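Local coordinates for DUF72 domain-containing protein (Thermotoga maritima, PDB 1VPQ) that is of unknown function but adopts a TIM-barrel fold of parallel strands and surrounding helices, with a sulfate ion bound at one of its loops in the crystal, at residues 29-34 and 38-43; 87-92 and 138-143; 127-132 and 210-215. All coordinates share one frame; numbering follows the deposited sequence.

Interaction 1 of 3, residues 29-34 and 38-43; sequences VVYPEH and SQFLKY
The ring of Tyr31 lies against that of Phe40 in an offset stack, with centroids 4.7 Å apart and planes inclined by only 15°. With Tyr43 the two rings form an aromatic cluster that fixes the loop after strand 13-18 of the TIM barrel to the start of helix 40-46. The overlap is partial: CD2 and CE2 of Tyr31 sit over the rim of the Phe40 ring, and Tyr31 CD2 comes within 3.8 Å of Phe40 CE1. Tyr43, one helical turn beyond Phe40, meets the same tyrosine differently. Its plane stands nearly perpendicular to that of Tyr31, at 88°, and its CD1 approaches the edge of the Tyr31 ring, 3.7 Å from Tyr31 CD1. Tyr43 extends its CG opposite its own N, which swings the ring from the helix toward the loop and lays one face against Pro32. There the proline makes a CH-pi contact, its CD standing 3.9 Å from the centroid of the Tyr43 ring and 23° off the normal. No hydrogen bond links the two segments, and the contact rests on ring surfaces and the proline methylenes. The hydroxyl of Tyr31 is satisfied by the carbonyl of Phe21, while the ring of Trp26 also meets Tyr31, so this buried side chain is held by more than the helix. Leu35 touches both Phe40 and Tyr43. Beside the proline, the backbone reaches the same tyrosine: Val30 O lies 3.6 Å from Tyr43 CE1.

Interaction 2 of 3, residues 87-92 and 138-143; sequences GSVTHV and VEYLEK
Tyr140 reaches Val89 through one hydroxyl, joining helix 135-147 to the short helix 87-91 in the connection that follows strand 80-84 of the TIM barrel. Its CB already points toward the other helix, and with CG anti to the backbone N (chi1 -179°) the ring extends toward Val89. Farther out, CE2 and CZ approach the backbone of Val89, with Tyr140 CZ 3.3 Å from Val89 O, which lies at the ring edge near its plane. At the tip, Tyr140 OH donates a short hydrogen bond of 2.5 Å to Val89 O. The donor sits in the carbonyl plane on a lone pair, at a C=O...O angle of 123°. Alongside this bond, the CG1 methyl of Val89 packs 3.9 Å from Tyr140 OH. The ring of Trp94 meets Tyr140 edge-to-face, and Val89 also touches Asp103 and Met104 of helix 101-116. A phenylalanine in place of Tyr140 would probably leave Val89 O without this donor and the two segments without their hydrogen bond. Because the acceptor is a carbonyl, the bond ties Tyr140 to the main chain of Val89, while the valine side chain adds only the CG1 packing.

Interaction 3 of 3, residues 127-132 and 210-215; sequences FPFSFK and RWFEAE. With SO4 (sulfate ion), chain C.
An edge-to-face aromatic contact bridges two loops of the TIM barrel, Phe129 in the one after strand 120-126 and Phe212 in the one after strand 199-204. The edge of Phe212 is directed at a face of Phe129, the centroids 5.6 Å apart and the planes at 73°. The nearest atoms, Phe129 CE1 and Phe212 CZ, are 4.2 Å apart, which makes this a light touch near the surface. A chi1 of -170° turns the Phe129 ring away from its own N and toward the other loop. Over one face of Phe212 sits Trp211 CD1, 3.8 Å above the plane. Leu188 touches both phenylalanines, and His158 meets Phe129 edge-to-face. A sulfate ion, probably from the crystallisation liquor, lies at the backbone of Phe129, on the Pro128 side. The N-H of Phe129, in a type I turn from Pro128 to Phe131, donates to it at 156°, but the modelled 2.5 Å from Phe129 N to sulfate O3 is too short to trust in detail. Arg157 NE supplies a second hydrogen bond to the ion. The backbone N-H and Arg157 could together favour an anion here, but the sulfate alone does not show a natural ligand; the ring contact itself is apolar.

In the fold
Interactions 2 and 3 form one neighbourhood, while interaction 1 lies apart. The centres of interactions 1 and 2 are 36 Å apart, on opposite sides of the chain's centre, and the nearest atoms of interactions 1 and 3 are about 17 Å from each other. Interactions 2 and 3 have centres 17 Å apart yet touch: Thr90 O lies 3.1 Å from Pro128 CD, His91 packs on the same proline, and Leu141 CD2 meets Phe127 CZ at 3.7 Å. Segment 127-132 therefore has the helices of interaction 2 against Phe127 and Pro128, while the backbone N of Phe129 meets the sulfate and its ring meets segment 210-215. The segments of interactions 2 and 3 alternate along the chain.

Interaction 1 of 3, residues 29-34 and 38-43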
loop_
_atom_site.group_PDB
_atom_site.type_symbol
_atom_site.label_atom_id
_atom_site.label_comp_id
_atom_site.label_asym_id
_atom_site.label_seq_id
_atom_site.Cartn_x
_atom_site.Cartn_y
_atom_site.Cartn_z
ATOM N N VAL A 29 22.496 -4.398 -0.724
ATOM C CA VAL A 29 21.679 -4.756 0.421
ATOM C C VAL A 29 20.882 -5.984 -0.007
ATOM O O VAL A 29 21.266 -7.095 0.334
ATOM C CB VAL A 29 20.777 -3.578 0.880
ATOM C CG1 VAL A 29 19.884 -3.987 2.054
ATOM C CG2 VAL A 29 21.629 -2.376 1.264
ATOM N N VAL A 30 19.816 -5.794 -0.781
ATOM C CA VAL A 30 19.062 -6.930 -1.346
ATOM C C VAL A 30 19.255 -7.095 -2.845
ATOM O O VAL A 30 18.972 -8.163 -3.388
ATOM C CB VAL A 30 17.544 -6.874 -1.043
ATOM C CG1 VAL A 30 17.296 -7.086 0.446
ATOM C CG2 VAL A 30 16.916 -5.570 -1.532
ATOM N N TYR A 31 19.707 -6.041 -3.516
ATOM C CA TYR A 31 20.105 -6.136 -4.916
ATOM C C TYR A 31 21.630 -6.254 -5.005
ATOM O O TYR A 31 22.352 -5.626 -4.216
ATOM C CB TYR A 31 19.637 -4.915 -5.728
ATOM C CG TYR A 31 18.139 -4.773 -5.917
ATOM C CD1 TYR A 31 17.301 -5.888 -5.994
ATOM C CD2 TYR A 31 17.564 -3.515 -6.063
ATOM C CE1 TYR A 31 15.935 -5.752 -6.177
ATOM C CE2 TYR A 31 16.191 -3.366 -6.252
ATOM C CZ TYR A 31 15.380 -4.490 -6.309
ATOM O OH TYR A 31 14.019 -4.351 -6.493
ATOM N N PRO A 32 22.131 -7.038 -5.984
ATOM C CA PRO A 32 23.571 -7.093 -6.158
ATOM C C PRO A 32 24.115 -5.708 -6.477
ATOM O O PRO A 32 23.437 -4.912 -7.128
ATOM C CB PRO A 32 23.751 -8.033 -7.351
ATOM C CG PRO A 32 22.486 -8.799 -7.438
ATOM C CD PRO A 32 21.429 -7.881 -6.969
ATOM N N GLU A 33 25.324 -5.432 -6.004
ATOM C CA GLU A 33 25.987 -4.147 -6.231
ATOM C C GLU A 33 25.853 -3.657 -7.672
ATOM O O GLU A 33 25.537 -2.494 -7.917
ATOM C CB GLU A 33 27.468 -4.266 -5.880
ATOM C CG GLU A 33 27.758 -4.242 -4.397
ATOM C CD GLU A 33 27.882 -2.835 -3.851
ATOM O OE1 GLU A 33 28.761 -2.079 -4.324
ATOM O OE2 GLU A 33 27.114 -2.483 -2.938
ATOM N N HIS A 34 26.079 -4.569 -8.614
ATOM C CA HIS A 34 26.205 -4.224 -10.027
ATOM C C HIS A 34 24.977 -4.614 -10.870
ATOM O O HIS A 34 25.106 -4.838 -12.082
ATOM C CB HIS A 34 27.473 -4.880 -10.596
ATOM C CG HIS A 34 28.729 -4.518 -9.856
ATOM N ND1 HIS A 34 29.309 -3.269 -9.935
ATOM C CD2 HIS A 34 29.519 -5.248 -9.033
ATOM C CE1 HIS A 34 30.399 -3.242 -9.189
ATOM N NE2 HIS A 34 30.550 -4.431 -8.631
ATOM N N SER A 38 17.280 -1.402 -14.943
ATOM C CA SER A 38 16.331 -2.027 -15.871
ATOM C C SER A 38 16.043 -3.502 -15.552
ATOM O O SER A 38 15.083 -4.065 -16.072
ATOM C CB SER A 38 16.844 -1.906 -17.306
ATOM O OG SER A 38 18.133 -2.477 -17.424
ATOM N N GLN A 39 16.881 -4.117 -14.713
ATOM C CA GLN A 39 16.684 -5.506 -14.267
ATOM C C GLN A 39 16.177 -5.601 -12.823
ATOM O O GLN A 39 16.090 -6.694 -12.271
ATOM C CB GLN A 39 17.988 -6.295 -14.415
ATOM N N PHE A 40 15.837 -4.458 -12.226
ATOM C CA PHE A 40 15.318 -4.416 -10.857
ATOM C C PHE A 40 14.015 -5.197 -10.717
ATOM O O PHE A 40 13.848 -5.969 -9.773
ATOM C CB PHE A 40 15.038 -2.972 -10.400
ATOM C CG PHE A 40 16.253 -2.184 -9.971
ATOM C CD1 PHE A 40 17.498 -2.773 -9.798
ATOM C CD2 PHE A 40 16.116 -0.829 -9.698
ATOM C CE1 PHE A 40 18.593 -2.016 -9.391
ATOM C CE2 PHE A 40 17.199 -0.064 -9.287
ATOM C CZ PHE A 40 18.443 -0.657 -9.134
ATOM N N LEU A 41 13.083 -4.969 -11.638
ATOM C CA LEU A 41 11.775 -5.609 -11.553
ATOM C C LEU A 41 11.885 -7.126 -11.743
ATOM O O LEU A 41 11.265 -7.879 -11.008
ATOM C CB LEU A 41 10.780 -5.006 -12.554
ATOM C CG LEU A 41 9.366 -5.618 -12.504
ATOM C CD1 LEU A 41 8.702 -5.444 -11.133
ATOM C CD2 LEU A 41 8.486 -5.041 -13.594
ATOM N N LYS A 42 12.672 -7.556 -12.727
ATOM C CA LYS A 42 12.912 -8.982 -12.947
ATOM C C LYS A 42 13.556 -9.632 -11.721
ATOM O O LYS A 42 13.146 -10.717 -11.311
ATOM C CB LYS A 42 13.784 -9.212 -14.179
ATOM C CG LYS A 42 13.986 -10.681 -14.524
ATOM C CD LYS A 42 14.679 -10.820 -15.854
ATOM C CE LYS A 42 14.757 -12.268 -16.308
ATOM N NZ LYS A 42 15.197 -12.345 -17.737
ATOM N N TYR A 43 14.544 -8.959 -11.134
ATOM C CA TYR A 43 15.201 -9.459 -9.923
ATOM C C TYR A 43 14.227 -9.540 -8.751
ATOM O O TYR A 43 14.265 -10.481 -7.966
ATOM C CB TYR A 43 16.404 -8.590 -9.530
ATOM C CG TYR A 43 17.373 -9.318 -8.620
ATOM C CD1 TYR A 43 17.188 -9.339 -7.236
ATOM C CD2 TYR A 43 18.462 -10.019 -9.146
ATOM C CE1 TYR A 43 18.078 -10.020 -6.395
ATOM C CE2 TYR A 43 19.353 -10.706 -8.317
ATOM C CZ TYR A 43 19.157 -10.703 -6.944
ATOM O OH TYR A 43 20.040 -11.376 -6.126
#

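Interaction 2 of 3, residues 87-92 and 138-143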
loop_
_atom_site.group_PDB
_atom_site.type_symbol
_atom_site.label_atom_id
_atom_site.label_comp_id
_atom_site.label_asym_id
_atom_site.label_seq_id
_atom_site.Cartn_x
_atom_site.Cartn_y
_atom_site.Cartn_z
ATOM N N GLY A 87 -2.594 11.951 -6.179
ATOM C CA GLY A 87 -2.394 12.745 -4.968
ATOM C C GLY A 87 -3.477 13.769 -4.686
ATOM O O GLY A 87 -3.745 14.079 -3.533
ATOM N N SER A 88 -4.093 14.298 -5.735
ATOM C CA SER A 88 -5.230 15.217 -5.598
ATOM C C SER A 88 -6.398 14.598 -4.819
ATOM O O SER A 88 -7.043 15.250 -3.996
ATOM C CB SER A 88 -5.745 15.613 -6.980
ATOM O OG SER A 88 -6.199 14.473 -7.691
ATOM N N VAL A 89 -6.669 13.334 -5.113
ATOM C CA VAL A 89 -7.816 12.640 -4.547
ATOM C C VAL A 89 -7.647 12.453 -3.043
ATOM O O VAL A 89 -8.590 12.646 -2.284
ATOM C CB VAL A 89 -8.051 11.295 -5.272
ATOM C CG1 VAL A 89 -9.066 10.415 -4.528
ATOM C CG2 VAL A 89 -8.508 11.561 -6.711
ATOM N N THR A 90 -6.432 12.113 -2.620
ATOM C CA THR A 90 -6.135 11.846 -1.209
ATOM C C THR A 90 -5.618 13.040 -0.371
ATOM O O THR A 90 -5.785 13.040 0.852
ATOM C CB THR A 90 -5.147 10.685 -1.094
ATOM O OG1 THR A 90 -4.039 10.912 -1.976
ATOM C CG2 THR A 90 -5.841 9.382 -1.467
ATOM N N HIS A 91 -5.011 14.040 -1.006
ATOM C CA HIS A 91 -4.337 15.130 -0.274
ATOM C C HIS A 91 -4.854 16.553 -0.547
ATOM O O HIS A 91 -4.403 17.494 0.104
ATOM C CB HIS A 91 -2.828 15.114 -0.588
ATOM C CG HIS A 91 -2.097 13.951 0.007
ATOM N ND1 HIS A 91 -2.292 12.652 -0.417
ATOM C CD2 HIS A 91 -1.174 13.892 0.993
ATOM C CE1 HIS A 91 -1.528 11.842 0.295
ATOM N NE2 HIS A 91 -0.837 12.569 1.155
ATOM N N VAL A 92 -5.759 16.731 -1.507
ATOM C CA VAL A 92 -6.074 18.080 -2.000
ATOM C C VAL A 92 -7.577 18.377 -2.061
ATOM O O VAL A 92 -8.058 19.246 -1.351
ATOM C CB VAL A 92 -5.448 18.331 -3.399
ATOM C CG1 VAL A 92 -5.691 19.762 -3.859
ATOM C CG2 VAL A 92 -3.957 18.044 -3.387
ATOM N N VAL A 138 -16.304 12.340 5.579
ATOM C CA VAL A 138 -17.028 11.094 5.299
ATOM C C VAL A 138 -17.848 11.255 4.024
ATOM O O VAL A 138 -17.893 10.351 3.190
ATOM C CB VAL A 138 -17.965 10.684 6.449
ATOM C CG1 VAL A 138 -18.828 9.481 6.041
ATOM C CG2 VAL A 138 -17.166 10.356 7.702
ATOM N N GLU A 139 -18.503 12.404 3.881
ATOM C CA GLU A 139 -19.201 12.723 2.644
ATOM C C GLU A 139 -18.225 12.618 1.474
ATOM O O GLU A 139 -18.567 12.071 0.422
ATOM C CB GLU A 139 -19.838 14.118 2.697
ATOM C CG GLU A 139 -20.748 14.415 1.509
ATOM C CD GLU A 139 -21.513 15.727 1.632
ATOM O OE1 GLU A 139 -21.216 16.525 2.553
ATOM O OE2 GLU A 139 -22.418 15.962 0.794
ATOM N N TYR A 140 -17.007 13.121 1.669
ATOM C CA TYR A 140 -15.982 13.049 0.627
ATOM C C TYR A 140 -15.655 11.601 0.254
ATOM O O TYR A 140 -15.475 11.287 -0.922
ATOM C CB TYR A 140 -14.705 13.798 1.040
ATOM C CG TYR A 140 -13.654 13.755 -0.029
ATOM C CD1 TYR A 140 -13.648 14.686 -1.054
ATOM C CD2 TYR A 140 -12.686 12.751 -0.048
ATOM C CE1 TYR A 140 -12.694 14.636 -2.067
ATOM C CE2 TYR A 140 -11.728 12.695 -1.055
ATOM C CZ TYR A 140 -11.734 13.645 -2.058
ATOM O OH TYR A 140 -10.793 13.611 -3.068
ATOM N N LEU A 141 -15.576 10.725 1.252
ATOM C CA LEU A 141 -15.318 9.308 1.004
ATOM C C LEU A 141 -16.461 8.669 0.194
ATOM O O LEU A 141 -16.225 7.784 -0.631
ATOM C CB LEU A 141 -15.087 8.545 2.323
ATOM C CG LEU A 141 -13.781 8.801 3.111
ATOM C CD1 LEU A 141 -13.765 8.003 4.405
ATOM C CD2 LEU A 141 -12.532 8.494 2.299
ATOM N N GLU A 142 -17.691 9.116 0.427
ATOM C CA GLU A 142 -18.827 8.689 -0.400
ATOM C C GLU A 142 -18.682 9.160 -1.860
ATOM O O GLU A 142 -19.050 8.436 -2.782
ATOM C CB GLU A 142 -20.147 9.175 0.208
ATOM C CG GLU A 142 -21.367 9.087 -0.703
ATOM C CD GLU A 142 -21.701 7.675 -1.132
ATOM O OE1 GLU A 142 -20.998 6.736 -0.720
ATOM O OE2 GLU A 142 -22.681 7.503 -1.881
ATOM N N LYS A 143 -18.141 10.359 -2.067
ATOM C CA LYS A 143 -17.923 10.866 -3.426
ATOM C C LYS A 143 -16.859 10.047 -4.156
ATOM O O LYS A 143 -17.002 9.739 -5.343
ATOM C CB LYS A 143 -17.575 12.359 -3.412
ATOM C CG LYS A 143 -18.740 13.233 -2.930
ATOM C CD LYS A 143 -18.346 14.691 -2.797
ATOM C CE LYS A 143 -19.546 15.573 -2.470
ATOM N NZ LYS A 143 -19.195 17.032 -2.544
#

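Interaction 3 of 3, residues 127-132 and 210-215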
loop_
_atom_site.group_PDB
_atom_site.type_symbol
_atom_site.label_atom_id
_atom_site.label_comp_id
_atom_site.label_asym_id
_atom_site.label_seq_id
_atom_site.Cartn_x
_atom_site.Cartn_y
_atom_site.Cartn_z
ATOM N N PHE A 127 -4.679 8.597 3.085
ATOM C CA PHE A 127 -4.933 9.978 3.461
ATOM C C PHE A 127 -3.937 10.481 4.489
ATOM O O PHE A 127 -3.505 9.726 5.352
ATOM C CB PHE A 127 -6.352 10.091 3.999
ATOM C CG PHE A 127 -7.392 9.912 2.941
ATOM C CD1 PHE A 127 -7.837 8.647 2.599
ATOM C CD2 PHE A 127 -7.903 11.013 2.261
ATOM C CE1 PHE A 127 -8.779 8.476 1.607
ATOM C CE2 PHE A 127 -8.847 10.854 1.274
ATOM C CZ PHE A 127 -9.291 9.588 0.942
ATOM N N PRO A 128 -3.568 11.771 4.405
ATOM C CA PRO A 128 -2.556 12.304 5.306
ATOM C C PRO A 128 -3.076 12.559 6.727
ATOM O O PRO A 128 -4.269 12.343 7.026
ATOM C CB PRO A 128 -2.135 13.611 4.625
ATOM C CG PRO A 128 -3.336 14.040 3.865
ATOM C CD PRO A 128 -4.085 12.796 3.481
ATOM N N PHE A 129 -2.161 12.994 7.590
ATOM C CA PHE A 129 -2.438 13.305 8.997
ATOM C C PHE A 129 -3.525 14.365 9.132
ATOM O O PHE A 129 -4.379 14.277 10.015
ATOM C CB PHE A 129 -1.154 13.789 9.669
ATOM C CG PHE A 129 -1.250 13.905 11.162
ATOM C CD1 PHE A 129 -1.283 12.774 11.954
ATOM C CD2 PHE A 129 -1.289 15.149 11.777
ATOM C CE1 PHE A 129 -1.369 12.878 13.330
ATOM C CE2 PHE A 129 -1.372 15.260 13.154
ATOM C CZ PHE A 129 -1.412 14.123 13.933
ATOM N N SER A 130 -3.485 15.349 8.235
ATOM C CA SER A 130 -4.449 16.461 8.204
ATOM C C SER A 130 -5.889 16.066 7.858
ATOM O O SER A 130 -6.807 16.829 8.109
ATOM C CB SER A 130 -3.994 17.506 7.192
ATOM O OG SER A 130 -3.884 16.915 5.912
ATOM N N PHE A 131 -6.077 14.903 7.249
ATOM C CA PHE A 131 -7.417 14.367 6.989
ATOM C C PHE A 131 -7.976 13.828 8.300
ATOM O O PHE A 131 -7.453 12.854 8.837
ATOM C CB PHE A 131 -7.335 13.255 5.944
ATOM C CG PHE A 131 -8.673 12.792 5.408
ATOM C CD1 PHE A 131 -9.485 13.648 4.682
ATOM C CD2 PHE A 131 -9.084 11.480 5.570
ATOM C CE1 PHE A 131 -10.695 13.223 4.154
ATOM C CE2 PHE A 131 -10.294 11.045 5.037
ATOM C CZ PHE A 131 -11.100 11.928 4.331
ATOM N N LYS A 132 -9.025 14.469 8.805
ATOM C CA LYS A 132 -9.631 14.122 10.093
ATOM C C LYS A 132 -11.078 13.660 9.947
ATOM O O LYS A 132 -11.765 14.013 8.995
ATOM C CB LYS A 132 -9.615 15.323 11.045
ATOM C CG LYS A 132 -8.245 15.919 11.329
ATOM C CD LYS A 132 -8.400 17.267 12.032
ATOM C CE LYS A 132 -7.089 17.761 12.647
ATOM N NZ LYS A 132 -5.888 17.441 11.796
ATOM N N ARG A 210 11.098 9.272 15.401
ATOM C CA ARG A 210 11.419 10.584 14.837
ATOM C C ARG A 210 10.537 10.888 13.614
ATOM O O ARG A 210 10.812 11.807 12.842
ATOM C CB ARG A 210 12.910 10.615 14.470
ATOM C CG ARG A 210 13.543 12.005 14.471
ATOM C CD ARG A 210 15.059 11.950 14.249
ATOM N N TRP A 211 9.466 10.111 13.465
ATOM C CA TRP A 211 8.528 10.204 12.343
ATOM C C TRP A 211 8.099 11.615 11.966
ATOM O O TRP A 211 7.972 11.905 10.788
ATOM C CB TRP A 211 7.287 9.363 12.675
ATOM C CG TRP A 211 6.157 9.396 11.682
ATOM C CD1 TRP A 211 5.116 10.281 11.658
ATOM C CD2 TRP A 211 5.915 8.468 10.615
ATOM N NE1 TRP A 211 4.255 9.977 10.636
ATOM C CE2 TRP A 211 4.717 8.868 9.977
ATOM C CE3 TRP A 211 6.594 7.336 10.132
ATOM C CZ2 TRP A 211 4.179 8.179 8.877
ATOM C CZ3 TRP A 211 6.060 6.649 9.037
ATOM C CH2 TRP A 211 4.862 7.079 8.422
ATOM N N PHE A 212 7.857 12.479 12.948
ATOM C CA PHE A 212 7.355 13.847 12.683
ATOM C C PHE A 212 8.463 14.883 12.386
ATOM O O PHE A 212 8.171 15.984 11.918
ATOM C CB PHE A 212 6.491 14.347 13.851
ATOM C CG PHE A 212 5.178 13.628 13.990
ATOM C CD1 PHE A 212 4.137 13.884 13.111
ATOM C CD2 PHE A 212 4.981 12.698 14.999
ATOM C CE1 PHE A 212 2.920 13.222 13.236
ATOM C CE2 PHE A 212 3.771 12.033 15.128
ATOM C CZ PHE A 212 2.739 12.298 14.245
ATOM N N GLU A 213 9.717 14.535 12.669
ATOM C CA GLU A 213 10.855 15.437 12.431
ATOM C C GLU A 213 11.657 15.080 11.174
ATOM O O GLU A 213 12.323 15.938 10.598
ATOM C CB GLU A 213 11.804 15.425 13.635
ATOM C CG GLU A 213 11.210 15.985 14.925
ATOM C CD GLU A 213 10.289 14.999 15.627
ATOM O OE1 GLU A 213 10.745 13.881 15.948
ATOM O OE2 GLU A 213 9.108 15.338 15.862
ATOM N N ALA A 214 11.570 13.821 10.744
ATOM C CA ALA A 214 12.527 13.249 9.794
ATOM C C ALA A 214 12.348 13.697 8.336
ATOM O O ALA A 214 11.218 13.819 7.847
ATOM C CB ALA A 214 12.491 11.730 9.876
ATOM N N GLU A 215 13.492 13.901 7.665
ATOM C CA GLU A 215 13.588 14.339 6.258
ATOM C C GLU A 215 13.316 13.248 5.226
ATOM O O GLU A 215 14.175 12.391 4.987
ATOM C CB GLU A 215 15.004 14.831 5.963
ATOM C CG GLU A 215 15.359 16.193 6.512
ATOM C CD GLU A 215 16.602 16.772 5.849
ATOM O OE1 GLU A 215 17.395 15.998 5.264
ATOM O OE2 GLU A 215 16.787 18.005 5.914
HETATM S S SO4 C . 1.597 12.623 6.510
HETATM O O1 SO4 C . 1.743 12.222 5.113
HETATM O O2 SO4 C . 2.174 13.939 6.721
HETATM O O3 SO4 C . 0.186 12.696 6.855
HETATM O O4 SO4 C . 2.259 11.662 7.384
#